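PDB 5BUD: decapping nuclease RAI1 from Candida albicans, which removes the NAD cap from the 5' end of a subset of RNAs with the help of divalent metal ions, and binds and stabilises the exoribonuclease RAT1. Local coordinates for residues T102-E105 with I106-I110; K135-D138 with E139-M142; E364-S367 with E368-E371; T384-R387 with Q388-K391. All coordinates share one frame; numbering follows the deposited sequence.

Contact 1: T102-E105 with I106-I110; sequences TFRE and IMTKI
Thr108 and Lys109 each donate a backbone N-H one helical turn back, to Arg104 O and Glu105 O, as the chain passes from strand 100-103 straight into helix 104-112 with Phe103 at the N-cap position. Arg104 O takes two donors, both from Thr108. The N-H of Thr108 reaches it at 2.9 Å, nearly in line with the C=O, with an N-H...O angle of 162°. Thr108 OG1 adds a second grip, also 2.9 Å from Arg104 O, from above the carbonyl plane. Thr108 chi1 of -60° sets OG1 beside its own backbone N, and this turns the hydroxyl back to that carbonyl. At the helix start, Ile106 N makes a weak bond to Phe103 O.

On the buried side, Thr102 meets Ile106 and Met107 with its two branches. Thr102 OG1 lies 3.4 Å from Ile106 CD1 and bonds Ile134 O of strand 131-136. Thr102 CG2 lies 3.7 Å from Met107 CE, at the end of a bent chain. Elsewhere, Glu105 OE1 rests against Lys109 CE at 3.5 Å. Lys109 NZ is 4.3 Å from Glu105 OE1, beyond a salt bridge.

Arg104 NH1 bonds Glu224 O. The Arg104 side chain comes within about 5 Å of a bound manganese ion and about 4 Å of the side chain of its ligand Glu245 (nearest atoms). This strand-to-helix junction therefore borders the metal site of the PD-(D/E)XK nuclease fold.

Contact 2: K135-D138 with E139-M142; sequences KSDD and ELDM
Asp137 lays its carboxylate against Leu140, with Asp137 OD2 3.7 Å from Leu140 CG, while OD1 caps the start of helix 138-155. This is an N-cap: Leu140 N donates to Asp137 OD1 at 3.0 Å, almost straight at 178°. The N-H arrives from above the carboxylate plane. Asp137 CG is anti to its backbone N (chi1 -176°), which brings OD1 to the amide of Leu140. A water accepts from Glu139 N and donates to the same OD1, so it links the capping oxygen to the amide one residue before Leu140. The backbone continues the turn, with Asp141 N on Asp137 O and Met142 N on Asp138 O. Asp137 OD2 has a long, weak ion pair with Arg350.

The cap joins strand 131-136 to the helix within the nuclease domain, and Asp137 also touches Asp122 and Tyr124 of strand 121-128. The Lys135 side chain bends back, and its NZ forms a salt bridge with Asp138 OD2 at 2.7 Å, met from above the carboxylate plane. Lys135 NZ also donates to Ser136 O. The lysine charge may offset part of the repulsion between the carboxylates of Asp138 and Asp141. Asp138 OD1 and Asp141 OD2 are 4.7 Å apart, and a second water donates to both.

Contact 3: E364-S367 with E368-E371; sequences ETDS and ETNE
This is a local contact at the N-terminus of helix 367-377, where the chain leaves strand 359-364. Asp366 holds the N-cap position, yet its side chain makes no capping bond. The first helical bond runs from Asn370 N to Asp366 O, at 2.9 Å and 171°. Thr369 N adds a weak bond to the same oxygen. Glu371 N then bonds Ser367 O at 2.9 Å, which continues the helical pattern.

The side chains meet on the inner side of the turn. Thr365 CB packs 3.9 Å from Thr369 CG2, and the two chains lie aslant to each other. Both threonines also touch Tyr124 of strand 121-128, so this side of the turn faces the sheet. Thr365 OG1 approaches Asn370 CB, the two side chains crossing at about a right angle. Asn370 CG is anti to its backbone N (chi1 173°), and its OD1 accepts from Ser348 OG and from Arg374 NE, two bonds that tie the first turn to its surroundings.

The outer side is rich in acidic groups. Asp366 has a long, weak ion pair with Arg350. Glu368 is bent at chi2, which brings its carboxylate back toward the preceding residues, with Glu368 OE1 4.0 Å from Asp366 CB.

Contact 4: T384-R387 with Q388-K391; sequences TEWR and QSLK
Ser389 OG donates to Trp386 O at 2.6 Å, a short bond that turns the serine back on its own helix, 381-389. Ser389 chi1 of 85° sets OG between its backbone N and carbonyl carbon, within reach of that oxygen. The main-chain bonds are more regular earlier in the helix. Gln388 N donates to Thr384 O at 2.9 Å, and Ser389 N donates to Glu385 O at 3.0 Å. After that the spacing shortens: Leu390 N makes only a weak bond to Arg387 O.

Outward from this backbone, Trp386 and Leu390 pack together. Leu390 CG sits over one face of the Trp386 six-membered ring, 4.2 Å from its centroid and 21° off the normal, a CH-pi contact. Leu390 CD1 lies by CZ2 and CE2 of the indole, and Leu390 CD2 is 3.6 Å from Trp386 CH2. Gln388 runs back along the helix, with Gln388 CG 3.2 Å from Thr384 O.

Other elements take up the polar ends. Arg387 NH1 forms a salt bridge with Asp129. Glu89 OE1 takes both the indole N-H of Trp386 and, in a second salt bridge, Arg387 NE. The chemistry thus implies a C-terminal segment held to helix 78-92 and to Asp129 by charged and polar partners.

All four contacts are local, within a turn or so of helix, but their settings differ. Contact 1 is nearest the centre of the chain and the manganese ions, and half its touching residues are buried. Contacts 2 and 4 are surface contacts, and contact 3 is partly buried. Contacts 1 and 2 share neighbouring strands, 100-103 and 131-136, and they touch where Ile106 CD1 packs on Lys135 CA. Contacts 1, 2 and 3 are all helix starts. Contact 2 has a side-chain cap, waters and a salt bridge; contact 3 has no side-chain capping bond and packs two threonines toward Tyr124. Contact 4 lies near the C-terminal end of the chain and combines a serine-to-carbonyl bond with CH-pi packing.

Contact 1: T102-E105 with I106-I110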
loop_
_atom_site.group_PDB
_atom_site.type_symbol
_atom_site.label_atom_id
_atom_site.label_comp_id
_atom_site.label_asym_id
_atom_site.label_seq_id
_atom_site.Cartn_x
_atom_site.Cartn_y
_atom_site.Cartn_z
ATOM N N THR A 102 2.809 7.346 -8.740
ATOM C CA THR A 102 3.209 7.201 -7.354
ATOM C C THR A 102 2.996 5.799 -6.810
ATOM O O THR A 102 2.616 4.889 -7.534
ATOM C CB THR A 102 2.532 8.287 -6.451
ATOM O OG1 THR A 102 3.172 8.357 -5.150
ATOM C CG2 THR A 102 1.080 8.068 -6.318
ATOM N N PHE A 103 3.308 5.606 -5.540
ATOM C CA PHE A 103 3.016 4.330 -4.895
ATOM C C PHE A 103 1.662 4.427 -4.162
ATOM O O PHE A 103 1.286 5.476 -3.618
ATOM C CB PHE A 103 4.134 3.951 -3.944
ATOM C CG PHE A 103 5.416 3.617 -4.632
ATOM C CD1 PHE A 103 6.349 4.603 -4.912
ATOM C CD2 PHE A 103 5.700 2.305 -4.985
ATOM C CE1 PHE A 103 7.550 4.281 -5.540
ATOM C CE2 PHE A 103 6.888 1.985 -5.625
ATOM C CZ PHE A 103 7.809 2.972 -5.904
ATOM N N ARG A 104 0.925 3.328 -4.164
ATOM C CA ARG A 104 -0.373 3.275 -3.485
ATOM C C ARG A 104 -0.339 3.611 -1.997
ATOM O O ARG A 104 -1.293 4.212 -1.503
ATOM C CB ARG A 104 -1.053 1.918 -3.673
ATOM C CG ARG A 104 -0.534 0.853 -2.744
ATOM C CD ARG A 104 -1.650 0.158 -1.969
ATOM N NE ARG A 104 -1.011 -0.888 -1.200
ATOM C CZ ARG A 104 -0.957 -2.183 -1.513
ATOM N NH1 ARG A 104 -1.569 -2.700 -2.593
ATOM N NH2 ARG A 104 -0.280 -2.982 -0.699
ATOM N N GLU A 105 0.740 3.276 -1.283
ATOM C CA GLU A 105 0.794 3.563 0.151
ATOM C C GLU A 105 0.759 5.064 0.404
ATOM O O GLU A 105 0.230 5.539 1.415
ATOM C CB GLU A 105 2.039 2.957 0.808
ATOM C CG GLU A 105 1.919 2.893 2.315
ATOM C CD GLU A 105 3.240 3.005 3.065
ATOM O OE1 GLU A 105 3.184 3.187 4.306
ATOM O OE2 GLU A 105 4.316 2.913 2.434
ATOM N N ILE A 106 1.297 5.814 -0.540
ATOM C CA ILE A 106 1.284 7.245 -0.450
ATOM C C ILE A 106 -0.151 7.801 -0.527
ATOM O O ILE A 106 -0.518 8.605 0.316
ATOM C CB ILE A 106 2.212 7.869 -1.503
ATOM C CG1 ILE A 106 3.669 7.584 -1.095
ATOM C CG2 ILE A 106 1.959 9.353 -1.577
ATOM C CD1 ILE A 106 4.680 7.862 -2.177
ATOM N N MET A 107 -0.949 7.387 -1.502
ATOM C CA MET A 107 -2.361 7.808 -1.547
ATOM C C MET A 107 -3.219 7.256 -0.424
ATOM O O MET A 107 -4.196 7.909 -0.004
ATOM C CB MET A 107 -2.989 7.458 -2.891
ATOM C CG MET A 107 -2.383 8.246 -4.031
ATOM S SD MET A 107 -2.543 10.030 -3.769
ATOM C CE MET A 107 -0.934 10.490 -4.319
ATOM N N THR A 108 -2.897 6.056 0.053
ATOM C CA THR A 108 -3.574 5.506 1.229
ATOM C C THR A 108 -3.430 6.457 2.446
ATOM O O THR A 108 -4.382 6.683 3.136
ATOM C CB THR A 108 -3.022 4.113 1.592
ATOM O OG1 THR A 108 -3.214 3.228 0.482
ATOM C CG2 THR A 108 -3.719 3.522 2.832
ATOM N N LYS A 109 -2.228 6.988 2.697
ATOM C CA LYS A 109 -2.013 7.964 3.766
ATOM C C LYS A 109 -2.906 9.192 3.629
ATOM O O LYS A 109 -3.504 9.635 4.594
ATOM C CB LYS A 109 -0.530 8.388 3.828
ATOM C CG LYS A 109 0.344 7.281 4.347
ATOM C CD LYS A 109 1.806 7.633 4.241
ATOM C CE LYS A 109 2.649 6.570 4.925
ATOM N NZ LYS A 109 2.703 6.921 6.361
ATOM N N ILE A 110 -2.995 9.708 2.416
ATOM C CA ILE A 110 -3.804 10.874 2.114
ATOM C C ILE A 110 -5.284 10.599 2.267
ATOM O O ILE A 110 -5.999 11.382 2.921
ATOM C CB ILE A 110 -3.486 11.405 0.710
ATOM C CG1 ILE A 110 -2.035 11.892 0.677
ATOM C CG2 ILE A 110 -4.438 12.505 0.303
ATOM C CD1 ILE A 110 -1.526 12.115 -0.722
#

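Contact 2: K135-D138 with E139-M142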
loop_
_atom_site.group_PDB
_atom_site.type_symbol
_atom_site.label_atom_id
_atom_site.label_comp_id
_atom_site.label_asym_id
_atom_site.label_seq_id
_atom_site.Cartn_x
_atom_site.Cartn_y
_atom_site.Cartn_z
ATOM N N LYS A 135 6.967 10.678 -4.238
ATOM C CA LYS A 135 7.570 9.697 -3.384
ATOM C C LYS A 135 7.646 10.232 -1.988
ATOM O O LYS A 135 7.474 11.439 -1.732
ATOM C CB LYS A 135 8.995 9.292 -3.857
ATOM C CG LYS A 135 10.107 10.206 -3.390
ATOM C CD LYS A 135 11.484 9.793 -3.917
ATOM C CE LYS A 135 12.019 8.539 -3.268
ATOM N NZ LYS A 135 12.547 8.842 -1.933
ATOM N N SER A 136 7.870 9.314 -1.071
ATOM C CA SER A 136 7.941 9.666 0.320
ATOM C C SER A 136 9.325 10.187 0.639
ATOM O O SER A 136 10.323 9.828 -0.024
ATOM C CB SER A 136 7.643 8.429 1.187
ATOM O OG SER A 136 7.599 8.808 2.562
ATOM N N ASP A 137 9.381 11.008 1.671
ATOM C CA ASP A 137 10.635 11.415 2.246
ATOM C C ASP A 137 11.201 10.255 3.048
ATOM O O ASP A 137 10.859 10.047 4.224
ATOM C CB ASP A 137 10.432 12.682 3.073
ATOM C CG ASP A 137 11.728 13.232 3.647
ATOM O OD1 ASP A 137 12.713 12.488 3.877
ATOM O OD2 ASP A 137 11.734 14.431 3.888
ATOM N N ASP A 138 12.095 9.518 2.400
ATOM C CA ASP A 138 12.734 8.345 2.993
ATOM C C ASP A 138 13.463 8.626 4.296
ATOM O O ASP A 138 13.322 7.865 5.251
ATOM C CB ASP A 138 13.694 7.703 1.996
ATOM C CG ASP A 138 12.969 7.081 0.829
ATOM O OD1 ASP A 138 11.773 6.726 1.005
ATOM O OD2 ASP A 138 13.597 6.955 -0.257
ATOM N N GLU A 139 14.213 9.723 4.354
ATOM C CA GLU A 139 15.000 10.011 5.553
ATOM C C GLU A 139 14.096 10.305 6.747
ATOM O O GLU A 139 14.298 9.736 7.826
ATOM C CB GLU A 139 16.013 11.134 5.299
ATOM C CG GLU A 139 17.145 10.674 4.391
ATOM C CD GLU A 139 18.060 11.797 3.927
ATOM O OE1 GLU A 139 18.037 12.900 4.528
ATOM O OE2 GLU A 139 18.819 11.566 2.960
ATOM N N LEU A 140 13.079 11.146 6.560
ATOM C CA LEU A 140 12.127 11.401 7.633
ATOM C C LEU A 140 11.398 10.128 8.095
ATOM O O LEU A 140 11.240 9.908 9.293
ATOM C CB LEU A 140 11.099 12.486 7.265
ATOM C CG LEU A 140 11.491 13.943 7.506
ATOM C CD1 LEU A 140 10.274 14.835 7.320
ATOM C CD2 LEU A 140 12.122 14.152 8.888
ATOM N N ASP A 141 10.954 9.308 7.153
ATOM C CA ASP A 141 10.297 8.039 7.478
ATOM C C ASP A 141 11.170 7.120 8.341
ATOM O O ASP A 141 10.713 6.587 9.356
ATOM C CB ASP A 141 9.941 7.296 6.198
ATOM C CG ASP A 141 8.718 7.866 5.500
ATOM O OD1 ASP A 141 7.952 8.620 6.134
ATOM O OD2 ASP A 141 8.511 7.536 4.304
ATOM N N MET A 142 12.422 6.941 7.929
ATOM C CA MET A 142 13.356 6.106 8.676
ATOM C C MET A 142 13.568 6.668 10.080
ATOM O O MET A 142 13.634 5.915 11.045
ATOM C CB MET A 142 14.705 5.993 7.965
ATOM C CG MET A 142 14.713 5.104 6.733
ATOM S SD MET A 142 14.213 3.398 7.047
ATOM C CE MET A 142 15.174 2.967 8.496
HETATM O O HOH W 1 14.979 11.650 2.368
HETATM O O HOH W 2 9.859 5.742 2.610
#

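Contact 3: E364-S367 with E368-E371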
loop_
_atom_site.group_PDB
_atom_site.type_symbol
_atom_site.label_atom_id
_atom_site.label_comp_id
_atom_site.label_asym_id
_atom_site.label_seq_id
_atom_site.Cartn_x
_atom_site.Cartn_y
_atom_site.Cartn_z
ATOM N N GLU A 364 8.462 24.791 -2.080
ATOM C CA GLU A 364 9.565 24.458 -2.948
ATOM C C GLU A 364 10.709 23.882 -2.140
ATOM O O GLU A 364 11.035 24.378 -1.047
ATOM C CB GLU A 364 10.032 25.730 -3.665
ATOM C CG GLU A 364 10.899 25.539 -4.885
ATOM C CD GLU A 364 11.303 26.885 -5.488
ATOM O OE1 GLU A 364 10.436 27.792 -5.588
ATOM O OE2 GLU A 364 12.488 27.029 -5.840
ATOM N N THR A 365 11.345 22.848 -2.677
ATOM C CA THR A 365 12.542 22.320 -2.059
ATOM C C THR A 365 13.762 23.218 -2.338
ATOM O O THR A 365 13.745 24.083 -3.214
ATOM C CB THR A 365 12.904 20.920 -2.578
ATOM O OG1 THR A 365 13.267 21.010 -3.966
ATOM C CG2 THR A 365 11.735 19.945 -2.400
ATOM N N ASP A 366 14.811 22.937 -1.582
ATOM C CA ASP A 366 16.153 23.491 -1.771
ATOM C C ASP A 366 16.736 22.962 -3.109
ATOM O O ASP A 366 16.434 21.815 -3.544
ATOM C CB ASP A 366 17.070 23.066 -0.600
ATOM C CG ASP A 366 16.286 22.603 0.667
ATOM O OD1 ASP A 366 15.285 21.821 0.573
ATOM O OD2 ASP A 366 16.701 23.003 1.773
ATOM N N SER A 367 17.552 23.791 -3.763
ATOM C CA SER A 367 18.205 23.395 -5.021
ATOM C C SER A 367 18.897 22.039 -4.909
ATOM O O SER A 367 18.751 21.203 -5.793
ATOM C CB SER A 367 19.204 24.462 -5.493
ATOM O OG SER A 367 19.728 24.132 -6.778
ATOM N N GLU A 368 19.615 21.807 -3.816
ATOM C CA GLU A 368 20.393 20.572 -3.630
ATOM C C GLU A 368 19.472 19.330 -3.556
ATOM O O GLU A 368 19.817 18.236 -4.019
ATOM C CB GLU A 368 21.247 20.659 -2.350
ATOM C CG GLU A 368 22.403 21.667 -2.385
ATOM C CD GLU A 368 21.988 23.142 -2.397
ATOM O OE1 GLU A 368 20.844 23.493 -1.988
ATOM O OE2 GLU A 368 22.830 23.971 -2.829
ATOM N N THR A 369 18.302 19.516 -2.956
ATOM C CA THR A 369 17.290 18.455 -2.832
ATOM C C THR A 369 16.673 18.165 -4.194
ATOM O O THR A 369 16.558 17.007 -4.589
ATOM C CB THR A 369 16.212 18.871 -1.812
ATOM O OG1 THR A 369 16.840 19.044 -0.533
ATOM C CG2 THR A 369 15.126 17.823 -1.709
ATOM N N ASN A 370 16.329 19.222 -4.929
ATOM C CA ASN A 370 15.828 19.073 -6.289
ATOM C C ASN A 370 16.801 18.305 -7.174
ATOM O O ASN A 370 16.399 17.372 -7.895
ATOM C CB ASN A 370 15.513 20.429 -6.900
ATOM C CG ASN A 370 15.142 20.336 -8.368
ATOM O OD1 ASN A 370 14.048 19.903 -8.717
ATOM N ND2 ASN A 370 16.058 20.757 -9.241
ATOM N N GLU A 371 18.080 18.688 -7.106
ATOM C CA GLU A 371 19.139 17.980 -7.837
ATOM C C GLU A 371 19.221 16.514 -7.459
ATOM O O GLU A 371 19.305 15.672 -8.347
ATOM C CB GLU A 371 20.532 18.626 -7.657
ATOM C CG GLU A 371 21.079 19.255 -8.929
ATOM C CD GLU A 371 20.246 20.419 -9.418
ATOM O OE1 GLU A 371 20.228 20.665 -10.639
ATOM O OE2 GLU A 371 19.606 21.089 -8.580
#

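Contact 4: T384-R387 with Q388-K391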
loop_
_atom_site.group_PDB
_atom_site.type_symbol
_atom_site.label_atom_id
_atom_site.label_comp_id
_atom_site.label_asym_id
_atom_site.label_seq_id
_atom_site.Cartn_x
_atom_site.Cartn_y
_atom_site.Cartn_z
ATOM N N THR A 384 14.864 9.365 -17.728
ATOM C CA THR A 384 14.845 10.677 -18.388
ATOM C C THR A 384 15.219 10.559 -19.886
ATOM O O THR A 384 14.540 11.130 -20.756
ATOM C CB THR A 384 15.714 11.722 -17.641
ATOM O OG1 THR A 384 17.090 11.304 -17.592
ATOM C CG2 THR A 384 15.216 11.914 -16.196
ATOM N N GLU A 385 16.259 9.781 -20.178
ATOM C CA GLU A 385 16.673 9.555 -21.575
ATOM C C GLU A 385 15.574 8.882 -22.362
ATOM O O GLU A 385 15.256 9.308 -23.473
ATOM C CB GLU A 385 17.920 8.684 -21.660
ATOM C CG GLU A 385 18.438 8.565 -23.073
ATOM C CD GLU A 385 19.650 7.667 -23.206
ATOM O OE1 GLU A 385 20.463 7.576 -22.267
ATOM O OE2 GLU A 385 19.781 7.062 -24.280
ATOM N N TRP A 386 14.999 7.815 -21.798
ATOM C CA TRP A 386 13.869 7.167 -22.460
ATOM C C TRP A 386 12.790 8.191 -22.809
ATOM O O TRP A 386 12.338 8.248 -23.951
ATOM C CB TRP A 386 13.279 6.021 -21.629
ATOM C CG TRP A 386 11.873 5.671 -22.063
ATOM C CD1 TRP A 386 10.711 5.867 -21.349
ATOM C CD2 TRP A 386 11.472 5.118 -23.331
ATOM N NE1 TRP A 386 9.616 5.463 -22.097
ATOM C CE2 TRP A 386 10.051 4.998 -23.309
ATOM C CE3 TRP A 386 12.165 4.716 -24.482
ATOM C CZ2 TRP A 386 9.330 4.479 -24.379
ATOM C CZ3 TRP A 386 11.433 4.211 -25.557
ATOM C CH2 TRP A 386 10.032 4.096 -25.493
ATOM N N ARG A 387 12.370 9.001 -21.847
ATOM C CA ARG A 387 11.271 9.944 -22.123
ATOM C C ARG A 387 11.622 11.070 -23.135
ATOM O O ARG A 387 10.769 11.498 -23.960
ATOM C CB ARG A 387 10.711 10.552 -20.832
ATOM C CG ARG A 387 9.935 9.561 -19.959
ATOM C CD ARG A 387 8.638 9.117 -20.639
ATOM N NE ARG A 387 7.717 8.456 -19.721
ATOM C CZ ARG A 387 6.885 9.082 -18.889
ATOM N NH1 ARG A 387 6.861 10.400 -18.820
ATOM N NH2 ARG A 387 6.091 8.367 -18.092
ATOM N N GLN A 388 12.862 11.547 -23.066
ATOM C CA GLN A 388 13.354 12.545 -24.023
ATOM C C GLN A 388 13.365 11.976 -25.437
ATOM O O GLN A 388 13.106 12.704 -26.391
ATOM C CB GLN A 388 14.758 13.020 -23.655
ATOM C CG GLN A 388 14.795 13.903 -22.418
ATOM C CD GLN A 388 16.139 13.870 -21.711
ATOM O OE1 GLN A 388 17.079 13.182 -22.139
ATOM N NE2 GLN A 388 16.227 14.585 -20.602
ATOM N N SER A 389 13.636 10.676 -25.552
ATOM C CA SER A 389 13.680 9.981 -26.854
ATOM C C SER A 389 12.344 9.892 -27.598
ATOM O O SER A 389 12.341 9.758 -28.821
ATOM C CB SER A 389 14.239 8.564 -26.700
ATOM O OG SER A 389 13.227 7.637 -26.342
ATOM N N LEU A 390 11.224 9.949 -26.880
ATOM C CA LEU A 390 9.896 9.911 -27.521
ATOM C C LEU A 390 9.523 11.253 -28.147
ATOM O O LEU A 390 8.584 11.336 -28.936
ATOM C CB LEU A 390 8.803 9.510 -26.516
ATOM C CG LEU A 390 8.851 8.080 -25.956
ATOM C CD1 LEU A 390 7.758 7.830 -24.919
ATOM C CD2 LEU A 390 8.721 7.077 -27.102
ATOM N N LYS A 391 10.242 12.306 -27.775
ATOM C CA LYS A 391 10.004 13.640 -28.312
ATOM C C LYS A 391 11.293 14.231 -28.882
ATOM O O LYS A 391 11.725 13.862 -29.976
ATOM C CB LYS A 391 9.426 14.552 -27.224
ATOM C CG LYS A 391 9.949 14.281 -25.817
ATOM C CD LYS A 391 9.556 15.375 -24.839
ATOM C CE LYS A 391 8.052 15.434 -24.605
ATOM N NZ LYS A 391 7.643 16.759 -24.055
#